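Local coordinates for protein aminomethyltransferase (Bartonella henselae, PDB 3GIR) that belongs to the aminomethyltransferase family and combines the folate-binding domain of that family with a C-terminal barrel domain, at residues V104-L109 / C138-V143; A189-N194 / R231-K236; N265-D270 / I274-T279. All coordinates share one frame; numbering follows the deposited sequence.

Interaction 1: residues V104-L109 / C138-V143; sequences VDAALL and CRFMLV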
loop_
_atom_site.group_PDB
_atom_site.type_symbol
_atom_site.label_atom_id
_atom_site.label_comp_id
_atom_site.label_asym_id
_atom_site.label_seq_id
_atom_site.Cartn_x
_atom_site.Cartn_y
_atom_site.Cartn_z
ATOM N N VAL A 104 12.385 12.645 2.477
ATOM C CA VAL A 104 13.236 11.662 3.116
ATOM C C VAL A 104 14.619 12.268 3.283
ATOM O O VAL A 104 14.975 13.236 2.614
ATOM C CB VAL A 104 13.344 10.356 2.260
ATOM C CG1 VAL A 104 11.951 9.744 1.975
ATOM C CG2 VAL A 104 14.108 10.594 0.915
ATOM N N ASP A 105 15.367 11.762 4.239
ATOM C CA ASP A 105 16.817 12.014 4.277
ATOM C C ASP A 105 17.494 10.744 3.762
ATOM O O ASP A 105 17.790 9.826 4.497
ATOM C CB ASP A 105 17.316 12.395 5.692
ATOM C CG ASP A 105 18.779 12.865 5.679
ATOM O OD1 ASP A 105 19.466 12.631 4.641
ATOM O OD2 ASP A 105 19.246 13.442 6.710
ATOM N N ALA A 106 17.664 10.696 2.454
ATOM C CA ALA A 106 18.160 9.515 1.795
ATOM C C ALA A 106 19.581 9.145 2.269
ATOM O O ALA A 106 19.939 7.971 2.239
ATOM C CB ALA A 106 18.071 9.672 0.243
ATOM N N ALA A 107 20.363 10.136 2.698
ATOM C CA ALA A 107 21.735 9.887 3.134
ATOM C C ALA A 107 21.705 9.072 4.429
ATOM O O ALA A 107 22.536 8.179 4.628
ATOM C CB ALA A 107 22.512 11.234 3.320
ATOM N N LEU A 108 20.712 9.298 5.277
ATOM C CA LEU A 108 20.620 8.572 6.574
ATOM C C LEU A 108 20.041 7.171 6.427
ATOM O O LEU A 108 20.228 6.341 7.288
ATOM C CB LEU A 108 19.753 9.338 7.583
ATOM C CG LEU A 108 20.177 10.744 8.018
ATOM C CD1 LEU A 108 19.269 11.232 9.170
ATOM C CD2 LEU A 108 21.696 10.860 8.370
ATOM N N LEU A 109 19.311 6.881 5.354
ATOM C CA LEU A 109 18.762 5.536 5.169
ATOM C C LEU A 109 19.910 4.533 5.072
ATOM O O LEU A 109 20.816 4.701 4.267
ATOM C CB LEU A 109 17.918 5.535 3.884
ATOM C CG LEU A 109 16.880 4.464 3.713
ATOM C CD1 LEU A 109 15.968 4.371 4.966
ATOM C CD2 LEU A 109 16.078 4.651 2.413
ATOM N N CYS A 138 24.940 4.143 -3.896
ATOM C CA CYS A 138 24.343 5.015 -4.916
ATOM C C CYS A 138 23.233 4.350 -5.640
ATOM O O CYS A 138 22.966 4.700 -6.785
ATOM C CB CYS A 138 25.399 5.511 -5.904
ATOM S SG CYS A 138 26.683 6.541 -5.064
ATOM N N ARG A 139 22.542 3.415 -4.972
ATOM C CA ARG A 139 21.456 2.667 -5.672
ATOM C C ARG A 139 20.286 2.499 -4.746
ATOM O O ARG A 139 20.430 2.029 -3.618
ATOM C CB ARG A 139 21.850 1.276 -6.195
ATOM C CG ARG A 139 23.028 1.251 -7.198
ATOM C CD ARG A 139 23.464 -0.186 -7.530
ATOM N NE ARG A 139 22.292 -0.948 -7.898
ATOM C CZ ARG A 139 21.877 -2.050 -7.262
ATOM N NH1 ARG A 139 22.597 -2.634 -6.315
ATOM N NH2 ARG A 139 20.755 -2.584 -7.640
ATOM N N PHE A 140 19.110 2.838 -5.264
ATOM C CA PHE A 140 17.857 2.730 -4.479
ATOM C C PHE A 140 16.758 2.143 -5.346
ATOM O O PHE A 140 16.853 2.137 -6.555
ATOM C CB PHE A 140 17.374 4.132 -4.034
ATOM C CG PHE A 140 18.291 4.850 -3.052
ATOM C CD1 PHE A 140 17.933 5.007 -1.747
ATOM C CD2 PHE A 140 19.475 5.452 -3.531
ATOM C CE1 PHE A 140 18.734 5.701 -0.889
ATOM C CE2 PHE A 140 20.308 6.124 -2.677
ATOM C CZ PHE A 140 19.941 6.263 -1.359
ATOM N N MET A 141 15.715 1.656 -4.714
ATOM C CA MET A 141 14.554 1.102 -5.419
ATOM C C MET A 141 13.331 1.817 -4.822
ATOM O O MET A 141 13.234 2.083 -3.626
ATOM C CB MET A 141 14.379 -0.427 -5.176
ATOM C CG MET A 141 13.376 -1.096 -6.014
ATOM S SD MET A 141 13.971 -1.196 -7.742
ATOM C CE MET A 141 15.229 -2.526 -7.620
ATOM N N LEU A 142 12.418 2.156 -5.710
ATOM C CA LEU A 142 11.079 2.644 -5.351
ATOM C C LEU A 142 10.059 1.643 -5.864
ATOM O O LEU A 142 10.167 1.111 -6.997
ATOM C CB LEU A 142 10.796 4.016 -6.003
ATOM C CG LEU A 142 11.494 5.220 -5.396
ATOM C CD1 LEU A 142 11.558 6.485 -6.349
ATOM C CD2 LEU A 142 10.834 5.573 -4.059
ATOM N N VAL A 143 9.019 1.407 -5.076
ATOM C CA VAL A 143 7.847 0.667 -5.588
ATOM C C VAL A 143 6.649 1.594 -5.625
ATOM O O VAL A 143 6.288 2.144 -4.578
ATOM C CB VAL A 143 7.587 -0.571 -4.681
ATOM C CG1 VAL A 143 6.377 -1.371 -5.218
ATOM C CG2 VAL A 143 8.795 -1.558 -4.649
#
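The carbonyl oxygen of A106 takes a weak hydrogen bond from the backbone N of L109, which is split between A106 O and D105 O at 3.4 Å each, and meets the edge of the F140 ring, which comes from strand 139-144. That oxygen lies in the ring plane, with F140 CZ 4.0 Å from A106 O, a loose contact between a partial negative charge and the hydrogen-bearing edge rather than a hydrogen bond. The same corner of the ring serves the aliphatic neighbours: F140 CE1 is 4.2 Å from A106 CB and 4.4 Å from L109 CD2, the leucine methyl also arriving close to the ring plane. F140 extends to the loop because CG stands anti to its carbonyl carbon (chi1 -66°), which directs the ring away from the strand backbone. On the loop side, residues 106-108 make a short, irregular helical bend. It is held by weak bonds at D105: the backbone O of D105 accepts from L108 N at 3.1 Å, and OD1 of D105 accepts from A107 N at 3.3 Å. The other carboxylate oxygen of D105 is salt-bridged to K289, while R134 donates to the carbonyl oxygens of A107 and L109. L98 and V95 of helix 94-101 pack on F140 as well. Strand 139-144 pairs with strands 126-136 and 85-90, so it is an inner strand of the antiparallel sheet, and F140 projects from it into the packing of helix 94-101 and its following loop against one face of that five-stranded sheet.

Interaction 2: residues A189-N194 / R231-K236; sequences AGLPGN and RALAEK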
loop_
_atom_site.group_PDB
_atom_site.type_symbol
_atom_site.label_atom_id
_atom_site.label_comp_id
_atom_site.label_asym_id
_atom_site.label_seq_id
_atom_site.Cartn_x
_atom_site.Cartn_y
_atom_site.Cartn_z
ATOM N N ALA A 189 11.294 -23.283 0.443
ATOM C CA ALA A 189 11.461 -23.133 -0.985
ATOM C C ALA A 189 12.922 -22.862 -1.367
ATOM O O ALA A 189 13.225 -22.704 -2.562
ATOM C CB ALA A 189 10.542 -22.014 -1.538
ATOM N N GLY A 190 13.797 -22.767 -0.371
ATOM C CA GLY A 190 15.206 -22.461 -0.596
ATOM C C GLY A 190 15.548 -21.051 -0.922
ATOM O O GLY A 190 16.653 -20.785 -1.424
ATOM N N LEU A 191 14.647 -20.117 -0.561
ATOM C CA LEU A 191 14.891 -18.725 -0.842
ATOM C C LEU A 191 15.372 -18.018 0.427
ATOM O O LEU A 191 14.882 -18.284 1.506
ATOM C CB LEU A 191 13.630 -18.028 -1.362
ATOM C CG LEU A 191 12.973 -18.741 -2.519
ATOM C CD1 LEU A 191 11.508 -18.212 -2.606
ATOM C CD2 LEU A 191 13.765 -18.506 -3.753
ATOM N N PRO A 192 16.363 -17.148 0.310
ATOM C CA PRO A 192 16.856 -16.344 1.403
ATOM C C PRO A 192 15.868 -15.207 1.711
ATOM O O PRO A 192 15.052 -14.879 0.850
ATOM C CB PRO A 192 18.182 -15.811 0.876
ATOM C CG PRO A 192 18.034 -15.884 -0.619
ATOM C CD PRO A 192 17.019 -16.842 -0.972
ATOM N N GLY A 193 15.939 -14.696 2.929
ATOM C CA GLY A 193 15.142 -13.577 3.394
ATOM C C GLY A 193 14.684 -13.699 4.835
ATOM O O GLY A 193 14.354 -12.694 5.461
ATOM N N ASN A 194 14.766 -14.913 5.415
ATOM C CA ASN A 194 14.405 -15.058 6.788
ATOM C C ASN A 194 15.281 -14.236 7.752
ATOM O O ASN A 194 14.835 -13.911 8.858
ATOM C CB ASN A 194 14.403 -16.521 7.180
ATOM C CG ASN A 194 13.074 -17.159 7.091
ATOM O OD1 ASN A 194 12.366 -17.239 8.083
ATOM N ND2 ASN A 194 12.721 -17.671 5.904
ATOM N N ARG A 231 7.230 -17.537 -13.662
ATOM C CA ARG A 231 6.234 -18.597 -13.650
ATOM C C ARG A 231 6.703 -19.774 -12.835
ATOM O O ARG A 231 5.998 -20.332 -11.999
ATOM C CB ARG A 231 5.889 -18.990 -15.069
ATOM C CG ARG A 231 4.824 -20.000 -15.204
ATOM C CD ARG A 231 4.709 -20.533 -16.631
ATOM N NE ARG A 231 3.830 -21.686 -16.596
ATOM C CZ ARG A 231 2.551 -21.728 -16.960
ATOM N NH1 ARG A 231 1.904 -20.666 -17.491
ATOM N NH2 ARG A 231 1.918 -22.898 -16.824
ATOM N N ALA A 232 7.959 -20.162 -13.047
ATOM C CA ALA A 232 8.515 -21.238 -12.267
ATOM C C ALA A 232 8.537 -20.979 -10.745
ATOM O O ALA A 232 8.192 -21.857 -9.931
ATOM C CB ALA A 232 9.927 -21.635 -12.851
ATOM N N LEU A 233 8.907 -19.788 -10.307
ATOM C CA LEU A 233 8.889 -19.462 -8.932
ATOM C C LEU A 233 7.462 -19.541 -8.354
ATOM O O LEU A 233 7.234 -20.050 -7.275
ATOM C CB LEU A 233 9.486 -18.079 -8.685
ATOM C CG LEU A 233 9.418 -17.575 -7.242
ATOM C CD1 LEU A 233 10.133 -18.552 -6.251
ATOM C CD2 LEU A 233 9.878 -16.122 -7.050
ATOM N N ALA A 234 6.533 -18.924 -9.051
ATOM C CA ALA A 234 5.161 -18.955 -8.553
ATOM C C ALA A 234 4.614 -20.347 -8.425
ATOM O O ALA A 234 4.008 -20.653 -7.383
ATOM C CB ALA A 234 4.243 -18.119 -9.446
ATOM N N GLU A 235 4.896 -21.224 -9.387
ATOM C CA GLU A 235 4.459 -22.598 -9.295
ATOM C C GLU A 235 5.147 -23.301 -8.148
ATOM O O GLU A 235 4.519 -24.102 -7.452
ATOM C CB GLU A 235 4.694 -23.343 -10.600
ATOM C CG GLU A 235 3.884 -22.882 -11.777
ATOM C CD GLU A 235 4.387 -23.499 -13.131
ATOM O OE1 GLU A 235 5.635 -23.723 -13.288
ATOM O OE2 GLU A 235 3.548 -23.735 -14.034
ATOM N N LYS A 236 6.435 -23.065 -7.942
ATOM C CA LYS A 236 7.146 -23.637 -6.775
ATOM C C LYS A 236 6.557 -23.222 -5.438
ATOM O O LYS A 236 6.377 -24.044 -4.521
ATOM C CB LYS A 236 8.628 -23.293 -6.880
ATOM C CG LYS A 236 9.502 -23.731 -5.714
ATOM C CD LYS A 236 10.951 -23.341 -6.029
ATOM C CE LYS A 236 11.955 -24.002 -5.101
ATOM N NZ LYS A 236 13.290 -23.413 -5.367
#
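One hydrogen bond joins the two segments: K236 NZ donates to A189 O at 2.9 Å. The ammonium comes in nearly head-on, the C=O...N angle being 155°, and is tilted 19° from the carbonyl plane. The lysine gets there fully stretched, CG anti to the backbone N (chi1 176°) and every later torsion extended, so that the chain bridges the gap between helix 227-238 and the loop. Just before its tip, K236 CE also passes 3.1 Å from A189 O and 4.3 Å from A189 CB. The acceptor sits where helix 182-188 ends: G190, with positive phi, closes the last turn in a Schellman motif. A lysine charge at such a C-terminus would be favourable to the helix dipole. The apolar part lies next to it, where the two leucine side chains meet at a slant, methyl to methyl, L191 CD1 at 3.9 Å from L233 CD1. L191 also rests on L186 of the capped helix, and L233 packs on I223 and L225 of strand 220-225. Within helix 227-238, one turn apart, R231 NE lies 3.3 Å from E235 OE2, a salt bridge whose hydrogen bonds are weak; R231 also has a long, weak ion pair with E40.

Interaction 3: residues N265-D270 / I274-T279; sequences NDITPD and IDAALT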
loop_
_atom_site.group_PDB
_atom_site.type_symbol
_atom_site.label_atom_id
_atom_site.label_comp_id
_atom_site.label_asym_id
_atom_site.label_seq_id
_atom_site.Cartn_x
_atom_site.Cartn_y
_atom_site.Cartn_z
ATOM N N ASN A 265 -8.269 5.947 -3.255
ATOM C CA ASN A 265 -9.417 5.809 -2.349
ATOM C C ASN A 265 -9.205 6.716 -1.158
ATOM O O ASN A 265 -9.795 7.804 -1.051
ATOM C CB ASN A 265 -9.584 4.384 -1.834
ATOM C CG ASN A 265 -10.316 3.465 -2.813
ATOM O OD1 ASN A 265 -10.107 3.538 -4.035
ATOM N ND2 ASN A 265 -11.112 2.552 -2.282
ATOM N N ASP A 266 -8.306 6.304 -0.286
ATOM C CA ASP A 266 -8.100 6.998 0.973
ATOM C C ASP A 266 -7.156 8.158 0.964
ATOM O O ASP A 266 -7.134 8.925 1.908
ATOM C CB ASP A 266 -7.597 5.999 1.998
ATOM C CG ASP A 266 -8.365 4.702 1.937
ATOM O OD1 ASP A 266 -9.621 4.682 2.122
ATOM O OD2 ASP A 266 -7.692 3.686 1.631
ATOM N N ILE A 267 -6.277 8.206 -0.024
ATOM C CA ILE A 267 -5.370 9.317 -0.239
ATOM C C ILE A 267 -5.408 9.622 -1.716
ATOM O O ILE A 267 -5.495 8.691 -2.538
ATOM C CB ILE A 267 -3.977 9.046 0.292
ATOM C CG1 ILE A 267 -3.419 7.698 -0.177
ATOM C CG2 ILE A 267 -4.000 9.093 1.847
ATOM C CD1 ILE A 267 -1.971 7.404 0.336
ATOM N N THR A 268 -5.275 10.899 -2.050
ATOM C CA THR A 268 -5.350 11.359 -3.413
ATOM C C THR A 268 -4.502 12.644 -3.492
ATOM O O THR A 268 -4.030 13.156 -2.464
ATOM C CB THR A 268 -6.787 11.687 -3.819
ATOM O OG1 THR A 268 -7.137 12.908 -3.182
ATOM C CG2 THR A 268 -7.793 10.608 -3.415
ATOM N N PRO A 269 -4.296 13.162 -4.702
ATOM C CA PRO A 269 -3.575 14.438 -4.797
ATOM C C PRO A 269 -4.271 15.616 -4.149
ATOM O O PRO A 269 -3.639 16.661 -3.983
ATOM C CB PRO A 269 -3.469 14.644 -6.312
ATOM C CG PRO A 269 -3.556 13.343 -6.842
ATOM C CD PRO A 269 -4.568 12.616 -6.007
ATOM N N ASP A 270 -5.515 15.418 -3.711
ATOM C CA ASP A 270 -6.255 16.409 -2.918
ATOM C C ASP A 270 -6.131 16.285 -1.388
ATOM O O ASP A 270 -6.708 17.092 -0.630
ATOM C CB ASP A 270 -7.718 16.445 -3.399
ATOM C CG ASP A 270 -7.838 17.009 -4.823
ATOM O OD1 ASP A 270 -7.148 18.004 -5.140
ATOM O OD2 ASP A 270 -8.599 16.444 -5.631
ATOM N N ILE A 274 -1.172 15.636 6.188
ATOM C CA ILE A 274 -1.759 16.145 7.405
ATOM C C ILE A 274 -3.201 15.662 7.460
ATOM O O ILE A 274 -3.608 15.075 8.479
ATOM C CB ILE A 274 -1.647 17.711 7.485
ATOM C CG1 ILE A 274 -0.158 18.195 7.464
ATOM C CG2 ILE A 274 -2.341 18.238 8.736
ATOM C CD1 ILE A 274 0.715 17.916 6.102
ATOM N N ASP A 275 -3.961 15.874 6.378
ATOM C CA ASP A 275 -5.361 15.421 6.345
ATOM C C ASP A 275 -5.404 13.888 6.520
ATOM O O ASP A 275 -6.274 13.334 7.161
ATOM C CB ASP A 275 -6.000 15.751 4.983
ATOM C CG ASP A 275 -5.887 17.198 4.589
ATOM O OD1 ASP A 275 -5.943 18.036 5.530
ATOM O OD2 ASP A 275 -5.794 17.454 3.313
ATOM N N ALA A 276 -4.464 13.184 5.881
ATOM C CA ALA A 276 -4.435 11.742 5.880
ATOM C C ALA A 276 -3.860 11.067 7.107
ATOM O O ALA A 276 -3.832 9.847 7.197
ATOM C CB ALA A 276 -3.672 11.246 4.578
ATOM N N ALA A 277 -3.406 11.872 8.073
ATOM C CA ALA A 277 -2.718 11.365 9.267
ATOM C C ALA A 277 -1.582 10.410 8.934
ATOM O O ALA A 277 -1.447 9.333 9.547
ATOM C CB ALA A 277 -3.712 10.691 10.274
ATOM N N LEU A 278 -0.708 10.898 8.037
ATOM C CA LEU A 278 0.468 10.170 7.599
ATOM C C LEU A 278 1.734 11.032 7.807
ATOM O O LEU A 278 2.805 10.699 7.261
ATOM C CB LEU A 278 0.287 9.779 6.142
ATOM C CG LEU A 278 -0.815 8.800 5.738
ATOM C CD1 LEU A 278 -0.784 8.640 4.225
ATOM C CD2 LEU A 278 -0.619 7.457 6.380
ATOM N N THR A 279 1.660 12.133 8.572
ATOM C CA THR A 279 2.844 12.992 8.729
ATOM C C THR A 279 3.956 12.250 9.464
ATOM O O THR A 279 5.096 12.693 9.383
ATOM C CB THR A 279 2.570 14.324 9.539
ATOM O OG1 THR A 279 2.110 13.953 10.839
ATOM C CG2 THR A 279 1.528 15.188 8.794
HETATM O O HOH W 1 -8.200 17.000 1.703
#
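A long loop between helices 248-257 and 284-289 doubles back on itself here, bringing I267 against A276 and L278 around a type I beta turn that runs from I274 to A277. The turn is closed by A277 N donating to I274 O at 3.2 Å. The CG2 methyl of I267 makes its closest contacts across to the second segment. CG2 is 3.5 Å from A276 CB, tighter than ordinary carbon-carbon contact, and 4.0 Å from L278 CD1, with the isoleucine and leucine side chains crossing at about a right angle. I267 holds CG1 between its backbone N and carbonyl carbon (chi1 50°), an arrangement that leaves CG2 anti to the carbonyl carbon and turned to A276 and L278. Y116 of strand 114-120 touches both I267 and L278, and Y355 of strand 349-356 touches I267 and A276, so the patch lies where the C-terminal barrel meets the rest of the chain. Further along the same arm as I267, T268 OG1 accepts from D270 N at 3.0 Å, an ST turn that bends the chain just before its water-mediated link to D275. The carboxylate of D275 is divided between partners: OD1 accepts from the backbone N of S307, while OD2 has a water among its partners. OD2 stands 4.1 Å from D270 O; both are acceptors, and that water donates to each, 2.8 Å from D270 O and 2.9 Å from D275 OD2.

No two of the three contacts touch, but interaction 1 shares surrounding elements with each of the others. Interactions 1 and 3 are 22 Å apart between centres and about 10 Å between nearest atoms; strand 114-120 spans them, with R115 and S117 against L109 and V104, and Y116 against I267 and L278. Interactions 1 and 2, 27 Å apart between centres, are approached by the same loop, where E203 pairs with R139 and P204 touches P192. Interactions 2 and 3 lie on opposite sides of the chain's centre, 35 Å between centres. The sodium ion is about 10 Å from K236's side chain in interaction 2, which is not part of the site formed by L238, D240 and V243.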